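PDB 6CAF: concanavalin B from Canavalia ensiformis, which may act as a carbohydrate-binding protein, a chitinase-like seed protein of glycosyl hydrolase family 18. Local coordinates for residues 51-56 / 293-298; 33-38 / 248-253; 47-52 / 98-103; 55-60 / 208-213. All coordinates share one frame; numbering follows the deposited sequence.

Interaction 1: 51-56 / 293-298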
loop_
_atom_site.group_PDB
_atom_site.type_symbol
_atom_site.label_atom_id
_atom_site.label_comp_id
_atom_site.label_asym_id
_atom_site.label_seq_id
_atom_site.Cartn_x
_atom_site.Cartn_y
_atom_site.Cartn_z
ATOM N N ASN A 51 10.011 1.077 14.532
ATOM C CA ASN A 51 11.043 0.492 13.687
ATOM C C ASN A 51 10.609 -0.799 13.017
ATOM O O ASN A 51 11.442 -1.491 12.446
ATOM C CB ASN A 51 12.362 0.271 14.439
ATOM C CG ASN A 51 13.317 1.415 14.253
ATOM O OD1 ASN A 51 14.333 1.297 13.567
ATOM N ND2 ASN A 51 12.982 2.536 14.834
ATOM N N ASN A 52 9.317 -1.132 13.095
ATOM C CA ASN A 52 8.852 -2.364 12.464
ATOM C C ASN A 52 8.627 -2.241 10.967
ATOM O O ASN A 52 8.564 -3.261 10.301
ATOM C CB ASN A 52 7.538 -2.826 13.090
ATOM C CG ASN A 52 7.711 -3.416 14.476
ATOM O OD1 ASN A 52 8.703 -3.215 15.143
ATOM N ND2 ASN A 52 6.724 -4.168 14.891
ATOM N N TYR A 53 8.494 -1.007 10.493
ATOM C CA TYR A 53 7.978 -0.750 9.165
ATOM C C TYR A 53 8.964 0.043 8.314
ATOM O O TYR A 53 9.549 1.039 8.755
ATOM C CB TYR A 53 6.685 0.045 9.271
ATOM C CG TYR A 53 5.687 -0.510 10.256
ATOM C CD1 TYR A 53 5.083 -1.747 10.063
ATOM C CD2 TYR A 53 5.377 0.187 11.412
ATOM C CE1 TYR A 53 4.163 -2.256 10.954
ATOM C CE2 TYR A 53 4.442 -0.306 12.299
ATOM C CZ TYR A 53 3.838 -1.517 12.068
ATOM O OH TYR A 53 2.859 -1.971 12.925
ATOM N N LYS A 54 9.124 -0.402 7.086
ATOM C CA LYS A 54 9.831 0.364 6.082
ATOM C C LYS A 54 8.962 1.333 5.295
ATOM O O LYS A 54 9.473 2.308 4.766
ATOM C CB LYS A 54 10.545 -0.564 5.105
ATOM C CG LYS A 54 11.498 0.091 4.124
ATOM C CD LYS A 54 12.961 -0.151 4.395
ATOM C CE LYS A 54 13.784 0.483 3.277
ATOM N NZ LYS A 54 13.079 0.407 1.962
ATOM N N ILE A 55 7.674 1.037 5.231
ATOM C CA ILE A 55 6.707 1.804 4.464
ATOM C C ILE A 55 5.445 1.960 5.316
ATOM O O ILE A 55 4.959 0.980 5.869
ATOM C CB ILE A 55 6.356 1.086 3.146
ATOM C CG1 ILE A 55 7.575 0.987 2.230
ATOM C CG2 ILE A 55 5.174 1.756 2.485
ATOM C CD1 ILE A 55 7.384 0.050 1.060
ATOM N N VAL A 56 4.923 3.182 5.353
ATOM C CA VAL A 56 3.613 3.436 5.930
ATOM C C VAL A 56 2.749 4.069 4.847
ATOM O O VAL A 56 3.131 5.074 4.230
ATOM C CB VAL A 56 3.702 4.359 7.161
ATOM C CG1 VAL A 56 2.331 4.685 7.702
ATOM C CG2 VAL A 56 4.553 3.717 8.224
ATOM N N GLN A 293 -3.871 -0.913 13.414
ATOM C CA GLN A 293 -4.654 -1.301 14.585
ATOM C C GLN A 293 -4.541 -2.792 14.845
ATOM O O GLN A 293 -4.300 -3.236 15.983
ATOM C CB GLN A 293 -6.135 -0.930 14.378
ATOM C CG GLN A 293 -7.069 -1.408 15.474
ATOM C CD GLN A 293 -8.539 -1.181 15.229
ATOM O OE1 GLN A 293 -8.955 -0.626 14.223
ATOM N NE2 GLN A 293 -9.343 -1.626 16.181
ATOM N N ALA A 294 -4.760 -3.592 13.804
ATOM C CA ALA A 294 -4.727 -5.023 13.976
ATOM C C ALA A 294 -3.336 -5.524 14.352
ATOM O O ALA A 294 -3.192 -6.451 15.155
ATOM C CB ALA A 294 -5.251 -5.705 12.726
ATOM N N ASP A 295 -2.315 -4.889 13.768
ATOM C CA ASP A 295 -0.930 -5.272 14.074
ATOM C C ASP A 295 -0.598 -4.979 15.532
ATOM O O ASP A 295 0.004 -5.803 16.220
ATOM C CB ASP A 295 0.015 -4.543 13.141
ATOM C CG ASP A 295 1.399 -5.110 13.111
ATOM O OD1 ASP A 295 1.590 -6.251 13.554
ATOM O OD2 ASP A 295 2.310 -4.423 12.603
ATOM N N LYS A 296 -1.064 -3.833 16.023
ATOM C CA LYS A 296 -0.887 -3.511 17.437
ATOM C C LYS A 296 -1.574 -4.519 18.356
ATOM O O LYS A 296 -1.078 -4.852 19.427
ATOM C CB LYS A 296 -1.523 -2.129 17.761
ATOM C CG LYS A 296 -0.738 -0.952 17.324
ATOM C CD LYS A 296 -1.619 0.235 17.003
ATOM C CE LYS A 296 -2.512 0.604 18.163
ATOM N NZ LYS A 296 -1.647 1.088 19.278
ATOM N N GLU A 297 -2.760 -4.925 17.950
ATOM C CA GLU A 297 -3.574 -5.838 18.737
ATOM C C GLU A 297 -2.911 -7.197 18.872
ATOM O O GLU A 297 -3.018 -7.836 19.918
ATOM C CB GLU A 297 -4.954 -6.015 18.082
ATOM C CG GLU A 297 -5.852 -7.019 18.806
ATOM C CD GLU A 297 -7.140 -7.326 18.070
ATOM O OE1 GLU A 297 -7.581 -6.475 17.274
ATOM O OE2 GLU A 297 -7.742 -8.407 18.328
ATOM N N THR A 298 -2.236 -7.655 17.815
ATOM C CA THR A 298 -1.770 -9.028 17.768
ATOM C C THR A 298 -0.263 -9.240 17.824
ATOM O O THR A 298 0.207 -10.354 18.053
ATOM C CB THR A 298 -2.263 -9.733 16.526
ATOM O OG1 THR A 298 -1.623 -9.143 15.401
ATOM C CG2 THR A 298 -3.782 -9.638 16.377
#
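Tyr-53 and Asp-295 reach for each other from opposite directions, and everything that passes between 51-56 and 293-298 rests on this pair. The phenol hydroxyl gives its proton to the carboxylate: Tyr-53 OH lies 2.5 Å from Asp-295 OD2, short for such a bond. Asp-295 OD2 sits in the plane of the ring, at its edge and on the CE1 side, as its 3.3 Å distance to Tyr-53 CE1 confirms; an O-H lying in the ring plane, where a phenol prefers it, therefore points at the acceptor. The carboxylate is turned 66° against the ring, and the hydroxyl meets OD2 on its anti side, 32° out of the carboxylate plane. On the helix, the CG of Asp-295 stands anti to the backbone N (chi1 -165°), which sends the acid group outward to the tyrosine. One face of the Tyr-53 ring is packed by the preceding residue, with Asn-52 CB 3.8 Å above its centre. Tyr-53 belongs to the loop that leads into strand 55-64 of the barrel, whereas Asp-295 lies on helix 292-298, so the bond ties the entry to an early strand to a helix near the end of the chain. Ser-301 is a second hydrogen-bond partner of OD2, and Arg-292 is bonded through NH1 to the phenol oxygen. Both touching residues are buried. The guanidinium group beside the phenol would probably make the hydroxyl a stronger donor, consistent with the short bond, and this small polar network probably spreads the charge of the buried acid.

Interaction 2: 33-38 / 248-253; sequences AVYWGQ and FLELPA
Tyr-35 meets Glu-250 with its hydroxyl, at the ring edge, the two side chains crossing at about a right angle. Tyr-35 OH donates to Glu-250 OE1 at 2.5 Å, a short bond, and the acceptor lies near the plane of the ring. The proximity of Tyr-35 CE1 to Glu-250 OE1, 3.2 Å, shows which side of the hydroxyl the acid occupies. In the tyrosine, CG stands anti to the carbonyl carbon, beside the backbone N. The glutamate reaches it by stretching out: with CG anti to the backbone N (chi1 -179°) and the next torsion also extended, its chain runs straight from the strand. The carboxylate then stands 64° from the ring plane, and the hydroxyl meets OE1 on its syn side, 25° out of the carboxylate plane. Glu-250 OE2 lies 3.4 Å from Tyr-35 OH, but the angle is too poor for a second bond. Strands 31-36 and 247-252 are not neighbours in the parallel sheet; strand 284-290 runs between them and pairs with both. The bond is thus made inside the closed (beta/alpha)8 barrel of family 18, past the intervening strand, whose Ala-288 touches Glu-250 and whose Trp-290 meets the Tyr-35 ring edge-to-face. Glu-250 OE2 is hydrogen-bonded to Tyr-214 OH. An alanine in place of Glu-250 would take away the acceptor of the phenol proton and is likely to leave both Tyr-35 and Tyr-214 without a partner there and freer to shift. Tyr-35 OH has a further hydrogen bond with His-152 NE2.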
loop_
_atom_site.group_PDB
_atom_site.type_symbol
_atom_site.label_atom_id
_atom_site.label_comp_id
_atom_site.label_asym_id
_atom_site.label_seq_id
_atom_site.Cartn_x
_atom_site.Cartn_y
_atom_site.Cartn_z
ATOM N N ALA A 33 5.423 -3.208 5.207
ATOM C CA ALA A 33 4.615 -2.012 5.036
ATOM C C ALA A 33 3.355 -2.155 5.902
ATOM O O ALA A 33 2.928 -3.277 6.206
ATOM C CB ALA A 33 4.200 -1.889 3.570
ATOM N N VAL A 34 2.754 -1.020 6.246
ATOM C CA VAL A 34 1.542 -1.050 7.036
ATOM C C VAL A 34 0.629 0.093 6.636
ATOM O O VAL A 34 1.097 1.178 6.273
ATOM C CB VAL A 34 1.872 -0.987 8.537
ATOM C CG1 VAL A 34 2.454 0.360 8.941
ATOM C CG2 VAL A 34 0.687 -1.355 9.416
ATOM N N TYR A 35 -0.670 -0.167 6.710
ATOM C CA TYR A 35 -1.694 0.843 6.504
ATOM C C TYR A 35 -2.019 1.557 7.809
ATOM O O TYR A 35 -2.266 0.931 8.843
ATOM C CB TYR A 35 -2.954 0.224 5.939
ATOM C CG TYR A 35 -2.841 -0.290 4.525
ATOM C CD1 TYR A 35 -2.318 -1.545 4.255
ATOM C CD2 TYR A 35 -3.247 0.475 3.463
ATOM C CE1 TYR A 35 -2.219 -2.035 2.969
ATOM C CE2 TYR A 35 -3.168 -0.013 2.178
ATOM C CZ TYR A 35 -2.666 -1.242 1.915
ATOM O OH TYR A 35 -2.615 -1.683 0.602
ATOM N N TRP A 36 -2.049 2.879 7.719
ATOM C CA TRP A 36 -2.332 3.759 8.838
ATOM C C TRP A 36 -3.299 4.841 8.424
ATOM O O TRP A 36 -3.133 5.428 7.370
ATOM C CB TRP A 36 -1.027 4.393 9.341
ATOM C CG TRP A 36 -1.241 5.338 10.478
ATOM C CD1 TRP A 36 -1.212 5.019 11.812
ATOM C CD2 TRP A 36 -1.596 6.730 10.394
ATOM N NE1 TRP A 36 -1.539 6.133 12.556
ATOM C CE2 TRP A 36 -1.794 7.183 11.704
ATOM C CE3 TRP A 36 -1.726 7.643 9.350
ATOM C CZ2 TRP A 36 -2.145 8.493 11.984
ATOM C CZ3 TRP A 36 -2.087 8.919 9.623
ATOM C CH2 TRP A 36 -2.282 9.344 10.919
ATOM N N GLY A 37 -4.296 5.115 9.249
ATOM C CA GLY A 37 -5.188 6.211 8.947
ATOM C C GLY A 37 -6.528 6.253 9.623
ATOM O O GLY A 37 -7.360 7.032 9.219
ATOM N N GLN A 38 -6.755 5.575 10.646
ATOM C CA GLN A 38 -7.986 5.484 11.435
ATOM C C GLN A 38 -7.656 5.697 12.889
ATOM O O GLN A 38 -6.506 5.610 13.289
ATOM C CB GLN A 38 -8.704 4.156 11.219
ATOM C CG GLN A 38 -8.001 2.905 11.652
ATOM C CD GLN A 38 -8.846 1.658 11.370
ATOM O OE1 GLN A 38 -9.769 1.691 10.537
ATOM N NE2 GLN A 38 -8.578 0.586 12.106
ATOM N N PHE A 248 5.117 -7.984 -3.051
ATOM C CA PHE A 248 4.861 -8.122 -1.644
ATOM C C PHE A 248 3.573 -8.895 -1.436
ATOM O O PHE A 248 2.656 -8.793 -2.264
ATOM C CB PHE A 248 4.641 -6.770 -0.981
ATOM C CG PHE A 248 5.815 -5.848 -0.964
ATOM C CD1 PHE A 248 6.207 -5.180 -2.107
ATOM C CD2 PHE A 248 6.481 -5.574 0.237
ATOM C CE1 PHE A 248 7.239 -4.266 -2.069
ATOM C CE2 PHE A 248 7.538 -4.677 0.269
ATOM C CZ PHE A 248 7.888 -4.004 -0.893
ATOM N N LEU A 249 3.486 -9.614 -0.315
ATOM C CA LEU A 249 2.207 -10.178 0.115
ATOM C C LEU A 249 1.527 -9.202 1.050
ATOM O O LEU A 249 2.064 -8.891 2.127
ATOM C CB LEU A 249 2.369 -11.489 0.876
ATOM C CG LEU A 249 3.030 -12.624 0.123
ATOM C CD1 LEU A 249 4.541 -12.591 0.341
ATOM C CD2 LEU A 249 2.498 -13.954 0.636
ATOM N N GLU A 250 0.335 -8.727 0.683
ATOM C CA GLU A 250 -0.486 -7.955 1.608
ATOM C C GLU A 250 -1.414 -8.920 2.325
ATOM O O GLU A 250 -2.124 -9.703 1.686
ATOM C CB GLU A 250 -1.276 -6.848 0.927
ATOM C CG GLU A 250 -2.088 -6.068 1.922
ATOM C CD GLU A 250 -2.807 -4.897 1.322
ATOM O OE1 GLU A 250 -2.141 -4.153 0.576
ATOM O OE2 GLU A 250 -3.982 -4.653 1.678
ATOM N N LEU A 251 -1.366 -8.849 3.647
ATOM C CA LEU A 251 -2.022 -9.818 4.507
ATOM C C LEU A 251 -2.742 -9.088 5.630
ATOM O O LEU A 251 -2.353 -7.981 6.034
ATOM C CB LEU A 251 -0.953 -10.716 5.133
ATOM C CG LEU A 251 -0.173 -11.599 4.148
ATOM C CD1 LEU A 251 1.003 -12.263 4.848
ATOM C CD2 LEU A 251 -1.111 -12.580 3.498
ATOM N N PRO A 252 -3.773 -9.728 6.178
ATOM C CA PRO A 252 -4.426 -9.152 7.345
ATOM C C PRO A 252 -3.610 -9.426 8.594
ATOM O O PRO A 252 -3.064 -10.514 8.750
ATOM C CB PRO A 252 -5.760 -9.896 7.400
ATOM C CG PRO A 252 -5.508 -11.186 6.732
ATOM C CD PRO A 252 -4.394 -10.996 5.760
ATOM N N ALA A 253 -3.554 -8.454 9.501
ATOM C CA ALA A 253 -2.722 -8.637 10.691
ATOM C C ALA A 253 -3.449 -9.296 11.840
ATOM O O ALA A 253 -2.839 -9.544 12.870
ATOM C CB ALA A 253 -2.107 -7.323 11.131
#

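Interaction 3: 47-52 / 98-103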
loop_
_atom_site.group_PDB
_atom_site.type_symbol
_atom_site.label_atom_id
_atom_site.label_comp_id
_atom_site.label_asym_id
_atom_site.label_seq_id
_atom_site.Cartn_x
_atom_site.Cartn_y
_atom_site.Cartn_z
ATOM N N THR A 47 3.703 4.727 15.196
ATOM C CA THR A 47 3.811 3.709 14.169
ATOM C C THR A 47 5.242 3.680 13.629
ATOM O O THR A 47 5.887 2.631 13.583
ATOM C CB THR A 47 2.772 3.997 13.081
ATOM O OG1 THR A 47 1.478 3.840 13.664
ATOM C CG2 THR A 47 2.878 3.053 11.923
ATOM N N CYS A 48 5.734 4.836 13.195
ATOM C CA CYS A 48 7.071 4.893 12.627
ATOM C C CYS A 48 8.150 4.512 13.628
ATOM O O CYS A 48 9.102 3.802 13.299
ATOM C CB CYS A 48 7.325 6.312 12.091
ATOM S SG CYS A 48 6.325 6.649 10.626
ATOM N N LYS A 49 7.996 5.003 14.843
ATOM C CA LYS A 49 9.050 4.819 15.842
ATOM C C LYS A 49 9.174 3.396 16.361
ATOM O O LYS A 49 10.139 3.088 17.057
ATOM C CB LYS A 49 8.889 5.780 17.023
ATOM C CG LYS A 49 9.267 7.185 16.652
ATOM C CD LYS A 49 9.173 8.169 17.780
ATOM C CE LYS A 49 9.541 9.547 17.300
ATOM N NZ LYS A 49 11.011 9.630 17.284
ATOM N N THR A 50 8.225 2.521 16.020
ATOM C CA THR A 50 8.411 1.122 16.337
ATOM C C THR A 50 9.634 0.511 15.669
ATOM O O THR A 50 10.168 -0.494 16.142
ATOM C CB THR A 50 7.239 0.234 15.891
ATOM O OG1 THR A 50 7.115 0.248 14.461
ATOM C CG2 THR A 50 5.941 0.620 16.528
ATOM N N ASN A 51 10.011 1.077 14.532
ATOM C CA ASN A 51 11.043 0.492 13.687
ATOM C C ASN A 51 10.609 -0.799 13.017
ATOM O O ASN A 51 11.442 -1.491 12.446
ATOM C CB ASN A 51 12.362 0.271 14.439
ATOM C CG ASN A 51 13.317 1.415 14.253
ATOM O OD1 ASN A 51 14.333 1.297 13.567
ATOM N ND2 ASN A 51 12.982 2.536 14.834
ATOM N N ASN A 52 9.317 -1.132 13.095
ATOM C CA ASN A 52 8.852 -2.364 12.464
ATOM C C ASN A 52 8.627 -2.241 10.967
ATOM O O ASN A 52 8.564 -3.261 10.301
ATOM C CB ASN A 52 7.538 -2.826 13.090
ATOM C CG ASN A 52 7.711 -3.416 14.476
ATOM O OD1 ASN A 52 8.703 -3.215 15.143
ATOM N ND2 ASN A 52 6.724 -4.168 14.891
ATOM N N GLN A 98 10.227 10.148 7.884
ATOM C CA GLN A 98 11.145 10.093 6.764
ATOM C C GLN A 98 12.612 10.203 7.191
ATOM O O GLN A 98 13.490 9.533 6.645
ATOM C CB GLN A 98 10.796 11.185 5.754
ATOM C CG GLN A 98 9.455 10.958 5.085
ATOM C CD GLN A 98 9.081 12.088 4.161
ATOM O OE1 GLN A 98 9.158 13.266 4.532
ATOM N NE2 GLN A 98 8.646 11.743 2.972
ATOM N N ARG A 99 12.866 11.048 8.174
ATOM C CA ARG A 99 14.218 11.233 8.685
ATOM C C ARG A 99 14.762 9.943 9.301
ATOM O O ARG A 99 15.958 9.716 9.274
ATOM C CB ARG A 99 14.226 12.387 9.709
ATOM C CG ARG A 99 15.563 12.836 10.253
ATOM C CD ARG A 99 15.350 14.141 11.025
ATOM N NE ARG A 99 14.429 15.066 10.339
ATOM C CZ ARG A 99 13.248 15.480 10.840
ATOM N NH1 ARG A 99 12.819 15.053 12.051
ATOM N NH2 ARG A 99 12.490 16.332 10.138
ATOM N N MET A 100 13.880 9.083 9.807
ATOM C CA MET A 100 14.374 7.826 10.339
ATOM C C MET A 100 14.288 6.673 9.338
ATOM O O MET A 100 14.484 5.527 9.684
ATOM C CB MET A 100 13.743 7.492 11.684
ATOM C CG MET A 100 12.267 7.237 11.658
ATOM S SD MET A 100 11.717 6.649 13.273
ATOM C CE MET A 100 10.038 7.208 13.298
ATOM N N GLY A 101 14.069 7.004 8.069
ATOM C CA GLY A 101 14.186 6.038 7.008
ATOM C C GLY A 101 12.912 5.314 6.648
ATOM O O GLY A 101 12.963 4.339 5.937
ATOM N N VAL A 102 11.773 5.773 7.150
ATOM C CA VAL A 102 10.504 5.159 6.812
ATOM C C VAL A 102 9.946 5.905 5.603
ATOM O O VAL A 102 9.899 7.132 5.581
ATOM C CB VAL A 102 9.507 5.233 7.977
ATOM C CG1 VAL A 102 8.170 4.649 7.597
ATOM C CG2 VAL A 102 10.071 4.567 9.211
ATOM N N LYS A 103 9.522 5.160 4.595
ATOM C CA LYS A 103 8.884 5.770 3.438
ATOM C C LYS A 103 7.409 5.969 3.740
ATOM O O LYS A 103 6.752 5.038 4.174
ATOM C CB LYS A 103 9.060 4.882 2.225
ATOM C CG LYS A 103 10.486 4.717 1.781
ATOM C CD LYS A 103 10.582 3.915 0.514
ATOM C CE LYS A 103 12.024 3.740 0.077
ATOM N NZ LYS A 103 12.606 2.626 0.839
#
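Cys-48 and Val-102 mark the closest approach of the two backbones, with Cys-48 CA and Val-102 CA 6.8 Å apart, Cys-48 still in helix 44-49 and Val-102 just past the end of helix 91-99. The second of these helices ends in a Schellman motif: Gly-101, with a phi of 92°, is its C-prime residue, Gly-101 N bonds to Gln-98 O at 3.0 Å, and Val-102 N turns back to Cys-97 O. At that backbone angle a side chain would collide with the preceding carbonyl oxygen. The reversal turns the chain toward strand 103-109 of the barrel and sets Val-102 against Cys-48. Its CG1 branch, anti to the backbone N (chi1 177°), lies 4.1 Å from Cys-48 SG, an ordinary apolar contact beside the disulfide that joins Cys-48 to Cys-97. The covalent link thus pins one helix to the last turn of the other, and the valine packs next to it. The extended Met-100 chain reaches over to 47-52 and crosses Lys-49 at about a right angle. Both residues have two conformers, and the methyl carbon comes implausibly near Cys-48, so this crossing and the exact position of that end are doubtful. Within 47-52, Thr-50 OG1 gives its proton to Thr-47 O at 2.8 Å. Separately, an ST turn shapes the exit, Asn-52 N donating to Thr-50 OG1 at 2.9 Å with an N-H...O angle of 166°.

Interaction 4: 55-60 / 208-213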
loop_
_atom_site.group_PDB
_atom_site.type_symbol
_atom_site.label_atom_id
_atom_site.label_comp_id
_atom_site.label_asym_id
_atom_site.label_seq_id
_atom_site.Cartn_x
_atom_site.Cartn_y
_atom_site.Cartn_z
ATOM N N ILE A 55 7.674 1.037 5.231
ATOM C CA ILE A 55 6.707 1.804 4.464
ATOM C C ILE A 55 5.445 1.960 5.316
ATOM O O ILE A 55 4.959 0.980 5.869
ATOM C CB ILE A 55 6.356 1.086 3.146
ATOM C CG1 ILE A 55 7.575 0.987 2.230
ATOM C CG2 ILE A 55 5.174 1.756 2.485
ATOM C CD1 ILE A 55 7.384 0.050 1.060
ATOM N N VAL A 56 4.923 3.182 5.353
ATOM C CA VAL A 56 3.613 3.436 5.930
ATOM C C VAL A 56 2.749 4.069 4.847
ATOM O O VAL A 56 3.131 5.074 4.230
ATOM C CB VAL A 56 3.702 4.359 7.161
ATOM C CG1 VAL A 56 2.331 4.685 7.702
ATOM C CG2 VAL A 56 4.553 3.717 8.224
ATOM N N PHE A 57 1.580 3.484 4.635
ATOM C CA PHE A 57 0.581 4.022 3.718
ATOM C C PHE A 57 -0.414 4.872 4.507
ATOM O O PHE A 57 -1.170 4.333 5.331
ATOM C CB PHE A 57 -0.237 2.913 3.050
ATOM C CG PHE A 57 0.548 1.886 2.298
ATOM C CD1 PHE A 57 1.324 2.220 1.207
ATOM C CD2 PHE A 57 0.446 0.557 2.650
ATOM C CE1 PHE A 57 1.973 1.240 0.495
ATOM C CE2 PHE A 57 1.078 -0.418 1.918
ATOM C CZ PHE A 57 1.868 -0.083 0.850
ATOM N N ILE A 58 -0.432 6.188 4.284
ATOM C CA ILE A 58 -1.463 7.048 4.862
ATOM C C ILE A 58 -2.742 6.827 4.064
ATOM O O ILE A 58 -2.770 7.058 2.837
ATOM C CB ILE A 58 -1.056 8.528 4.853
ATOM C CG1 ILE A 58 0.184 8.726 5.742
ATOM C CG2 ILE A 58 -2.203 9.387 5.297
ATOM C CD1 ILE A 58 0.727 10.123 5.760
ATOM N N SER A 59 -3.772 6.344 4.759
ATOM C CA SER A 59 -4.903 5.691 4.117
ATOM C C SER A 59 -6.225 6.291 4.576
ATOM O O SER A 59 -6.526 6.206 5.766
ATOM C CB SER A 59 -4.849 4.213 4.481
ATOM O OG SER A 59 -3.595 3.642 4.080
ATOM N N PHE A 60 -7.036 6.898 3.717
ATOM C CA PHE A 60 -6.958 6.936 2.271
ATOM C C PHE A 60 -7.449 8.279 1.746
ATOM O O PHE A 60 -8.330 8.889 2.342
ATOM C CB PHE A 60 -7.901 5.901 1.643
ATOM C CG PHE A 60 -7.536 4.466 1.943
ATOM C CD1 PHE A 60 -6.610 3.799 1.171
ATOM C CD2 PHE A 60 -8.102 3.806 3.006
ATOM C CE1 PHE A 60 -6.273 2.499 1.429
ATOM C CE2 PHE A 60 -7.781 2.492 3.267
ATOM C CZ PHE A 60 -6.856 1.847 2.487
ATOM N N TYR A 208 6.248 -1.204 -7.011
ATOM C CA TYR A 208 5.923 -2.263 -6.079
ATOM C C TYR A 208 4.483 -2.698 -6.288
ATOM O O TYR A 208 3.603 -1.847 -6.507
ATOM C CB TYR A 208 6.016 -1.789 -4.641
ATOM C CG TYR A 208 7.330 -1.285 -4.161
ATOM C CD1 TYR A 208 8.504 -1.917 -4.474
ATOM C CD2 TYR A 208 7.369 -0.220 -3.265
ATOM C CE1 TYR A 208 9.728 -1.460 -3.964
ATOM C CE2 TYR A 208 8.554 0.214 -2.698
ATOM C CZ TYR A 208 9.750 -0.380 -3.084
ATOM O OH TYR A 208 10.914 0.094 -2.501
ATOM N N ILE A 209 4.253 -4.001 -6.144
ATOM C CA ILE A 209 2.915 -4.556 -6.187
ATOM C C ILE A 209 2.681 -5.316 -4.886
ATOM O O ILE A 209 3.433 -6.232 -4.544
ATOM C CB ILE A 209 2.746 -5.528 -7.374
ATOM C CG1 ILE A 209 3.114 -4.861 -8.701
ATOM C CG2 ILE A 209 1.359 -6.117 -7.395
ATOM C CD1 ILE A 209 2.179 -3.780 -9.122
ATOM N N PHE A 210 1.647 -4.901 -4.161
ATOM C CA PHE A 210 1.249 -5.483 -2.892
ATOM C C PHE A 210 -0.017 -6.311 -3.130
ATOM O O PHE A 210 -1.114 -5.770 -3.188
ATOM C CB PHE A 210 0.974 -4.354 -1.889
ATOM C CG PHE A 210 2.182 -3.555 -1.516
ATOM C CD1 PHE A 210 2.590 -2.475 -2.268
ATOM C CD2 PHE A 210 2.938 -3.901 -0.410
ATOM C CE1 PHE A 210 3.701 -1.744 -1.913
ATOM C CE2 PHE A 210 4.057 -3.170 -0.056
ATOM C CZ PHE A 210 4.464 -2.107 -0.832
ATOM N N VAL A 211 0.149 -7.608 -3.334
ATOM C CA VAL A 211 -0.972 -8.435 -3.724
ATOM C C VAL A 211 -1.784 -8.797 -2.487
ATOM O O VAL A 211 -1.241 -9.328 -1.516
ATOM C CB VAL A 211 -0.468 -9.693 -4.419
ATOM C CG1 VAL A 211 -1.643 -10.577 -4.821
ATOM C CG2 VAL A 211 0.357 -9.356 -5.652
ATOM N N ARG A 212 -3.085 -8.544 -2.546
ATOM C CA ARG A 212 -3.951 -8.771 -1.393
ATOM C C ARG A 212 -4.423 -10.213 -1.328
ATOM O O ARG A 212 -5.415 -10.597 -1.956
ATOM C CB ARG A 212 -5.132 -7.802 -1.426
ATOM C CG ARG A 212 -4.714 -6.362 -1.284
ATOM C CD ARG A 212 -5.878 -5.401 -1.203
ATOM N NE ARG A 212 -6.366 -5.067 -2.507
ATOM C CZ ARG A 212 -7.487 -5.505 -3.058
ATOM N NH1 ARG A 212 -8.287 -6.316 -2.415
ATOM N NH2 ARG A 212 -7.787 -5.117 -4.274
ATOM N N PHE A 213 -3.672 -11.002 -0.581
ATOM C CA PHE A 213 -3.941 -12.431 -0.453
ATOM C C PHE A 213 -4.933 -12.689 0.691
ATOM O O PHE A 213 -4.639 -13.392 1.646
ATOM C CB PHE A 213 -2.634 -13.221 -0.206
ATOM C CG PHE A 213 -1.701 -13.262 -1.396
ATOM C CD1 PHE A 213 -1.954 -14.092 -2.470
ATOM C CD2 PHE A 213 -0.570 -12.497 -1.424
ATOM C CE1 PHE A 213 -1.081 -14.168 -3.541
ATOM C CE2 PHE A 213 0.291 -12.566 -2.485
ATOM C CZ PHE A 213 0.017 -13.376 -3.559
#
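Phe-57 drives the tip of its ring into the face of Phe-210. Phe-57 CZ stands 3.6 Å above the plane of the Phe-210 ring, over its centre, with the planes at 87° and the centroids 5.1 Å apart: a T-shaped pair in which Phe-57 supplies the edge. In both residues CG is anti to the carbonyl carbon (chi1 -57° in Phe-57), and the side chains come from opposite directions, one ring presenting its edge and the other its face. Ile-55 adds its terminal methyl, with Ile-55 CD1 4.1 Å from Phe-210 CZ at the edge of that ring and 3.9 Å from Tyr-208 CE2. Its other branch packs on Phe-57 itself, Ile-55 CG2 lying 3.8 Å above the ring plane, off toward the rim. The far side of Phe-210 is stacked by Phe-248, while His-152 stacks on Phe-57. A serine in place of Phe-210 would probably open a gap between Phe-57 and Phe-248, leaving the Phe-57 edge without the aromatic face it meets. The axes of strands 55-60 and 208-212 come no nearer than 12.7 Å, so side chains alone span the distance, as is characteristic of the packed interior of a (beta/alpha)8 barrel bridged from opposite walls.

In the fold
All four contacts belong to one (beta/alpha)8 barrel. Interaction 4 lies at its middle, about 1 Å from the centre of the chain, and interaction 2 sits about 6 Å from it between centres; they use neighbouring strands on each wall, 31-36 beside 55-64 and 208-212 beside 247-252. Interactions 1 and 3 lie farther out and share Asn-51 and Asn-52; interaction 3 is about 16 Å from interaction 4. Strand 55-64 carries segments of both interactions 1 and 4, and Lys-103 beyond the Schellman turn bonds to its backbone. Along the chain, 33-38 comes first and 293-298 last: interactions 1, 2 and 4 join early strands, or the loop into one, to later elements, while interaction 3 is local, between two early helix ends.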